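Local coordinates for Endoglucanase(Endo-1,4-beta-glucanase)protein (Pseudomonas stutzeri, PDB 6R2J), which is a glycoside hydrolase family 5 endoglucanase that probably hydrolyses internal beta-1,4-glucosidic bonds in cellulose and related glucans, at residues Gln92-Leu96 with Pro134-Asp140; Val16-Gly22 with Leu54-Ile60; Glu107-Ser111 with Ser147-Leu151. One frame throughout, in Å; residues are numbered along the deposited sequence.

Interaction 1. Residues Gln92-Leu96 with Pro134-Asp140; sequences QKVIL and PGLLGYD
Ile95 and Leu137 meet at the apolar centre, with Ile95 CG1 3.8 Å from Leu137 CD2. Ile95 is m at chi1 and Leu137 t. Ile95 CG2 also lies 3.5 Å from Asp140 CB. Val94, Leu96, Leu136 and Tyr139 lie on the face opposite Ile95. There Leu96 CG packs 4.0 Å from Leu136 CD1, and Leu96 CD1 sits at the edge of the Tyr139 ring, 4.2 Å from CE1.

The strands are parallel neighbours. Their axes approach to 4.2 Å at an angle of 17°. Val94 pairs with Leu136, Ile95 with Gly138 and Leu96 with Tyr139. The register slips by one residue at a beta bulge. Leu137 forms the bulge with a helix-like backbone (phi/psi -93/-40), and Gly138 then returns to a fully extended form. Val94 O therefore accepts from two amides, Leu137 N at 2.8 Å and, weakly, Gly138 N at 3.3 Å. Three regular bonds complete the ladder: Val94 N to Gly135 O (2.7 Å), Leu96 N to Gly138 O (3.1 Å) and Asp140 N to Leu96 O (2.7 Å). At the N-terminal edge a water donates to Gln92 O (2.9 Å) and Pro134 O (3.0 Å).

Lys93 CB is 3.8 Å from Leu137 CB, and Lys93 NZ bonds to Asp2 O. At the C-terminal end Asp140 OD2 forms a salt bridge with Arg56 NE. This is adjacent-strand pairing in the parallel sheet of a TIM barrel. Strand 93-98 lies between strands 54-59 and 136-140. Val94 and Leu96 pack on helix 74-89, while Leu96 and Tyr139 reach helix 116-130.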
# COMPACT_ATOMS: atom_id res chain seq x y z
N GLN A 92 13.43 -4.19 -8.01
CA GLN A 92 12.26 -3.98 -7.17
C GLN A 92 10.96 -4.31 -7.92
O GLN A 92 10.89 -4.29 -9.15
CB GLN A 92 12.20 -2.52 -6.66
CG GLN A 92 13.29 -2.15 -5.68
CD GLN A 92 13.67 -0.68 -5.69
OE1 GLN A 92 13.48 0.05 -6.67
NE2 GLN A 92 14.24 -0.25 -4.60
N LYS A 93 9.90 -4.57 -7.15
CA LYS A 93 8.57 -4.77 -7.71
C LYS A 93 7.59 -3.88 -6.96
O LYS A 93 7.73 -3.63 -5.76
CB LYS A 93 8.16 -6.25 -7.69
CG LYS A 93 9.13 -7.14 -8.49
CD LYS A 93 8.64 -8.58 -8.61
CE LYS A 93 9.67 -9.45 -9.31
NZ LYS A 93 9.34 -10.92 -9.33
N VAL A 94 6.60 -3.38 -7.69
CA VAL A 94 5.78 -2.26 -7.23
C VAL A 94 4.33 -2.69 -7.09
O VAL A 94 3.78 -3.39 -7.95
CB VAL A 94 5.91 -1.07 -8.21
CG1 VAL A 94 4.98 0.06 -7.82
CG2 VAL A 94 7.38 -0.63 -8.30
N ILE A 95 3.70 -2.22 -6.02
CA ILE A 95 2.26 -2.29 -5.84
C ILE A 95 1.71 -0.93 -6.23
O ILE A 95 1.90 0.06 -5.53
CB ILE A 95 1.90 -2.67 -4.38
CG1 ILE A 95 2.59 -4.01 -4.00
CG2 ILE A 95 0.37 -2.81 -4.14
CD1 ILE A 95 2.30 -4.49 -2.62
N LEU A 96 1.02 -0.90 -7.36
CA LEU A 96 0.29 0.30 -7.75
C LEU A 96 -0.98 0.45 -6.92
O LEU A 96 -1.82 -0.45 -6.88
CB LEU A 96 -0.06 0.28 -9.24
CG LEU A 96 1.16 0.33 -10.15
CD1 LEU A 96 0.68 0.36 -11.59
CD2 LEU A 96 2.06 1.51 -9.86
N PRO A 134 7.79 -6.13 -15.78
CA PRO A 134 8.62 -6.83 -14.78
C PRO A 134 8.62 -6.19 -13.40
O PRO A 134 8.73 -6.90 -12.39
CB PRO A 134 10.02 -6.89 -15.43
CG PRO A 134 10.00 -5.84 -16.55
CD PRO A 134 8.55 -5.75 -17.00
N GLY A 135 8.51 -4.86 -13.34
CA GLY A 135 8.51 -4.17 -12.08
C GLY A 135 7.18 -4.11 -11.41
O GLY A 135 7.04 -3.46 -10.37
N LEU A 136 6.17 -4.77 -11.96
CA LEU A 136 4.85 -4.77 -11.34
C LEU A 136 4.69 -6.00 -10.46
O LEU A 136 4.82 -7.13 -10.94
CB LEU A 136 3.75 -4.77 -12.39
CG LEU A 136 2.32 -4.77 -11.85
CD1 LEU A 136 1.92 -3.45 -11.21
CD2 LEU A 136 1.39 -5.14 -13.01
N LEU A 137 4.38 -5.78 -9.19
CA LEU A 137 3.98 -6.87 -8.31
C LEU A 137 2.47 -7.04 -8.27
O LEU A 137 1.98 -8.17 -8.21
CB LEU A 137 4.43 -6.59 -6.89
CG LEU A 137 4.21 -7.72 -5.88
CD1 LEU A 137 5.01 -8.96 -6.22
CD2 LEU A 137 4.60 -7.14 -4.49
N GLY A 138 1.70 -5.96 -8.26
CA GLY A 138 0.26 -6.11 -8.24
C GLY A 138 -0.47 -4.79 -8.09
O GLY A 138 0.12 -3.71 -8.15
N TYR A 139 -1.79 -4.93 -7.95
CA TYR A 139 -2.72 -3.80 -7.96
C TYR A 139 -3.43 -3.71 -6.61
O TYR A 139 -4.25 -4.56 -6.27
CB TYR A 139 -3.79 -3.92 -9.06
CG TYR A 139 -3.27 -3.94 -10.47
CD1 TYR A 139 -2.33 -2.99 -10.88
CD2 TYR A 139 -3.71 -4.88 -11.38
CE1 TYR A 139 -1.84 -2.99 -12.13
CE2 TYR A 139 -3.21 -4.89 -12.67
CZ TYR A 139 -2.27 -3.94 -13.04
OH TYR A 139 -1.74 -3.91 -14.31
N ASP A 140 -3.15 -2.63 -5.88
CA ASP A 140 -3.88 -2.27 -4.67
C ASP A 140 -5.03 -1.41 -5.19
O ASP A 140 -4.89 -0.21 -5.43
CB ASP A 140 -2.91 -1.57 -3.73
CG ASP A 140 -3.48 -1.32 -2.36
OD1 ASP A 140 -4.73 -1.36 -2.19
OD2 ASP A 140 -2.64 -1.05 -1.45
O HOH W 1 11.36 -6.39 -11.08

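Interaction 2. Residues Val16-Gly22 with Leu54-Ile60; sequences VNISGAG and LIRFPFI
Phe57 lays its ring along the backbone that leaves strand 14-18. Phe57 CD1 is 3.1 Å from Ile18 O, CE1 3.6 Å from Ser19 O near the ring plane, and CE2 3.8 Å from Ala21 CB. The t rotamer at chi1 brings the ring there although CA-to-CB points away. After a cis peptide between Ser19 and Gly20, Ala21 CB faces back, 3.4 Å from Pro58 O. One water donates to Ile18 O (2.8 Å) and Pro58 O (2.7 Å) and accepts from Ala21 N (3.0 Å). A second bridges Ala21 O (2.7 Å) and Ile60 N (3.1 Å).

Both strands belong to a beta-alpha-beta unit of the TIM barrel, joined through helix 41-49. They run in the same direction, their axes 37° apart and 4.7 Å at closest approach, pairing Val16 with Ile55 and Asn17 with Arg56. The ladder is Val16 N to Leu54 O (3.2 Å), Arg56 N to Val16 O (3.0 Å) and Ile18 N to Arg56 O (3.0 Å).

On the face toward helix 41-49, Val16 CG2 touches Ile55 CD1 at 3.3 Å and Ile18 CG1 Ile55 CG2 at 3.6 Å. On the opposite face, Arg56 NH1 donates to Asn17 OD1 at 2.9 Å. Arg56 also forms salt bridges with Asp140, Glu175 and Glu252 and hydrogen bonds to Asn143, its side chain about 9 Å from a bound glucose unit.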
# COMPACT_ATOMS: atom_id res chain seq x y z
N VAL A 16 8.53 0.03 1.29
CA VAL A 16 8.29 1.44 1.54
C VAL A 16 7.22 1.95 0.60
O VAL A 16 7.19 1.59 -0.58
CB VAL A 16 9.57 2.28 1.34
CG1 VAL A 16 10.63 2.00 2.44
CG2 VAL A 16 10.15 2.06 -0.04
N ASN A 17 6.38 2.83 1.10
CA ASN A 17 5.56 3.63 0.22
C ASN A 17 6.40 4.78 -0.34
O ASN A 17 7.14 5.43 0.41
CB ASN A 17 4.38 4.20 0.99
CG ASN A 17 3.35 3.17 1.34
OD1 ASN A 17 2.46 2.88 0.54
ND2 ASN A 17 3.43 2.63 2.56
N ILE A 18 6.24 5.05 -1.64
CA ILE A 18 7.02 6.08 -2.34
C ILE A 18 6.10 7.16 -2.93
O ILE A 18 5.18 6.84 -3.70
CB ILE A 18 7.91 5.45 -3.42
CG1 ILE A 18 8.94 4.52 -2.76
CG2 ILE A 18 8.63 6.54 -4.22
CD1 ILE A 18 10.08 5.20 -1.94
N SER A 19 6.37 8.42 -2.56
CA SER A 19 5.64 9.60 -2.99
C SER A 19 5.93 9.87 -4.47
O SER A 19 6.90 9.34 -5.04
CB SER A 19 6.00 10.78 -2.08
OG SER A 19 7.38 10.92 -2.06
N GLY A 20 5.13 10.79 -5.08
CA GLY A 20 4.12 11.62 -4.41
C GLY A 20 3.00 11.90 -5.39
O GLY A 20 2.49 12.99 -5.45
N ALA A 21 2.60 10.90 -6.18
CA ALA A 21 1.62 11.03 -7.26
C ALA A 21 0.18 11.18 -6.76
O ALA A 21 -0.70 11.54 -7.55
CB ALA A 21 1.71 9.82 -8.21
N GLY A 22 -0.06 10.90 -5.48
CA GLY A 22 -1.33 11.13 -4.86
C GLY A 22 -1.40 12.36 -3.99
O GLY A 22 -2.40 12.54 -3.29
N LEU A 54 10.66 -4.00 -2.26
CA LEU A 54 9.22 -3.85 -2.31
C LEU A 54 8.85 -2.37 -2.21
O LEU A 54 9.34 -1.66 -1.32
CB LEU A 54 8.58 -4.66 -1.17
CG LEU A 54 7.07 -4.70 -1.01
CD1 LEU A 54 6.50 -5.49 -2.18
CD2 LEU A 54 6.63 -5.25 0.33
N ILE A 55 7.97 -1.94 -3.11
CA ILE A 55 7.52 -0.56 -3.18
C ILE A 55 6.00 -0.56 -3.36
O ILE A 55 5.46 -1.27 -4.22
CB ILE A 55 8.17 0.19 -4.35
CG1 ILE A 55 9.69 0.14 -4.23
CG2 ILE A 55 7.64 1.62 -4.44
CD1 ILE A 55 10.25 1.06 -3.19
N ARG A 56 5.31 0.23 -2.54
CA ARG A 56 3.91 0.54 -2.74
C ARG A 56 3.83 1.96 -3.28
O ARG A 56 4.41 2.89 -2.70
CB ARG A 56 3.09 0.41 -1.45
CG ARG A 56 1.59 0.83 -1.64
CD ARG A 56 0.86 0.43 -0.41
NE ARG A 56 -0.59 0.68 -0.34
CZ ARG A 56 -1.16 1.71 0.27
NH1 ARG A 56 -0.43 2.67 0.82
NH2 ARG A 56 -2.48 1.75 0.35
N PHE A 57 3.14 2.15 -4.40
CA PHE A 57 3.15 3.45 -5.06
C PHE A 57 1.75 4.02 -5.24
O PHE A 57 1.04 3.61 -6.18
CB PHE A 57 3.86 3.37 -6.40
CG PHE A 57 4.09 4.71 -7.01
CD1 PHE A 57 5.09 5.54 -6.50
CD2 PHE A 57 3.29 5.19 -8.02
CE1 PHE A 57 5.33 6.81 -7.02
CE2 PHE A 57 3.49 6.49 -8.52
CZ PHE A 57 4.53 7.28 -8.03
N PRO A 58 1.33 4.97 -4.39
CA PRO A 58 0.01 5.61 -4.57
C PRO A 58 -0.08 6.52 -5.80
O PRO A 58 0.86 7.27 -6.14
CB PRO A 58 -0.20 6.40 -3.26
CG PRO A 58 0.79 5.80 -2.27
CD PRO A 58 1.96 5.34 -3.10
N PHE A 59 -1.23 6.46 -6.46
CA PHE A 59 -1.66 7.37 -7.50
C PHE A 59 -3.15 7.57 -7.28
O PHE A 59 -3.79 6.85 -6.48
CB PHE A 59 -1.27 6.79 -8.86
CG PHE A 59 -2.12 5.64 -9.26
CD1 PHE A 59 -1.85 4.38 -8.77
CD2 PHE A 59 -3.25 5.83 -10.06
CE1 PHE A 59 -2.66 3.31 -9.11
CE2 PHE A 59 -4.07 4.79 -10.39
CZ PHE A 59 -3.77 3.52 -9.94
N ILE A 60 -3.74 8.55 -7.97
CA ILE A 60 -5.18 8.75 -7.87
C ILE A 60 -5.87 8.54 -9.22
O ILE A 60 -5.33 8.86 -10.29
CB ILE A 60 -5.61 10.06 -7.17
CG1 ILE A 60 -5.11 11.29 -7.95
CG2 ILE A 60 -5.11 10.05 -5.69
CD1 ILE A 60 -5.62 12.59 -7.36
O HOH W 2 3.00 8.18 -4.86
O HOH W 3 -1.79 10.19 -9.68

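Interaction 3. Residues Glu107-Ser111 with Ser147-Leu151; sequences ELIGS and STVGL
This is an apolar contact between two turns in the loops that follow barrel strands 93-98 and 136-140. No hydrogen bond crosses it, and it buries 244 Å², both sides summed. Leu108 and Leu151 supply most of the surface, and both point their CA-to-CB bonds at the other segment. Both are m,t rotamers.

Leu108 CB is 4.0 Å from Leu151 CD1. Leu108 CD1 reaches Val149 CG2 at 3.7 Å, and Leu108 CD2 lies 3.9 Å from Thr148 CA. Leu151 CB approaches Ile109 O at 3.4 Å, while its CD1 is 3.7 Å from Gly110 C.

Residues 108-111 form a type II turn, closed by Ser111 N to Leu108 O (2.9 Å), with Ser111 OG donating to the same oxygen (2.7 Å). At Gly110 (phi/psi 105/-9) a CB would jam against the preceding carbonyl oxygen and crowd Leu151 CD2. Residues 148-151 form a type I' turn, closed by Leu151 N to Thr148 O (3.0 Å), with Val149 and Gly150 at positive phi.

Thr148 OG1 bonds to Glu177 and to the amide of Trp152. The first turn begins at the end of short strand 107-108 and precedes helix 116-130. The second runs straight into helix 152-166.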
# COMPACT_ATOMS: atom_id res chain seq x y z
N GLU A 107 -17.28 11.52 -4.94
CA GLU A 107 -18.52 10.75 -4.92
C GLU A 107 -18.16 9.29 -4.72
O GLU A 107 -17.10 8.84 -5.15
CB GLU A 107 -19.26 10.90 -6.25
CG GLU A 107 -19.73 12.32 -6.55
CD GLU A 107 -21.08 12.64 -5.95
OE1 GLU A 107 -21.47 13.82 -5.93
OE2 GLU A 107 -21.77 11.70 -5.50
N LEU A 108 -19.09 8.55 -4.10
CA LEU A 108 -18.83 7.15 -3.72
C LEU A 108 -18.89 6.22 -4.94
O LEU A 108 -19.80 6.30 -5.76
CB LEU A 108 -19.84 6.67 -2.67
CG LEU A 108 -19.65 7.17 -1.23
CD1 LEU A 108 -20.75 6.76 -0.32
CD2 LEU A 108 -18.32 6.64 -0.75
N ILE A 109 -17.88 5.35 -5.07
CA ILE A 109 -17.91 4.29 -6.06
C ILE A 109 -19.08 3.36 -5.73
O ILE A 109 -19.14 2.81 -4.62
CB ILE A 109 -16.58 3.53 -6.10
CG1 ILE A 109 -15.38 4.48 -6.30
CG2 ILE A 109 -16.60 2.48 -7.22
CD1 ILE A 109 -14.01 3.86 -6.03
N GLY A 110 -20.00 3.19 -6.67
CA GLY A 110 -21.23 2.47 -6.43
C GLY A 110 -22.43 3.37 -6.30
O GLY A 110 -23.57 2.87 -6.25
N SER A 111 -22.21 4.68 -6.24
CA SER A 111 -23.23 5.69 -6.29
C SER A 111 -23.72 5.84 -7.72
O SER A 111 -23.06 5.42 -8.67
CB SER A 111 -22.64 7.03 -5.85
OG SER A 111 -21.89 7.57 -6.91
N SER A 147 -16.64 4.88 5.17
CA SER A 147 -17.98 5.44 5.07
C SER A 147 -18.56 5.24 3.68
O SER A 147 -19.02 6.19 3.03
CB SER A 147 -18.00 6.93 5.46
OG SER A 147 -17.44 7.14 6.76
N THR A 148 -18.51 4.01 3.19
CA THR A 148 -18.98 3.74 1.84
C THR A 148 -20.43 3.25 1.78
O THR A 148 -20.89 2.83 0.72
CB THR A 148 -18.05 2.79 1.07
OG1 THR A 148 -18.14 1.47 1.63
CG2 THR A 148 -16.62 3.30 1.08
N VAL A 149 -21.16 3.34 2.89
CA VAL A 149 -22.54 2.85 3.02
C VAL A 149 -22.80 1.56 2.25
O VAL A 149 -23.72 1.49 1.42
CB VAL A 149 -23.58 3.92 2.66
CG1 VAL A 149 -23.70 4.98 3.78
CG2 VAL A 149 -23.25 4.51 1.29
N GLY A 150 -21.99 0.53 2.54
CA GLY A 150 -22.19 -0.82 2.05
C GLY A 150 -21.74 -1.03 0.64
O GLY A 150 -22.00 -2.09 0.09
N LEU A 151 -21.07 -0.05 0.03
CA LEU A 151 -20.76 -0.12 -1.38
C LEU A 151 -19.39 -0.70 -1.66
O LEU A 151 -19.16 -1.17 -2.78
CB LEU A 151 -20.79 1.27 -2.02
CG LEU A 151 -22.15 1.93 -2.07
CD1 LEU A 151 -22.00 3.33 -2.58
CD2 LEU A 151 -23.08 1.10 -2.93

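In the fold
Interactions 1 and 2 are buried pairings in one parallel barrel sheet. They touch directly, because strand 93-98 is the neighbour of strand 54-59: Ile95 N and Ile55 O, and Ile95 O and Phe57 N, are each 2.7 Å apart, probable hydrogen bonds. Asp140 of interaction 1 also forms a salt bridge with Arg56 of interaction 2. Interaction 1 has a bulge, whereas interaction 2 keeps its register. Interaction 3 lies nearer the surface, about 27 Å and about 24 Å from them, centre to centre. It joins two loops by apolar packing, mostly of Leu108 and Leu151, without hydrogen bonds. Its segments alternate with those of interaction 1, because they lie in the loops after strands 93-98 and 136-140.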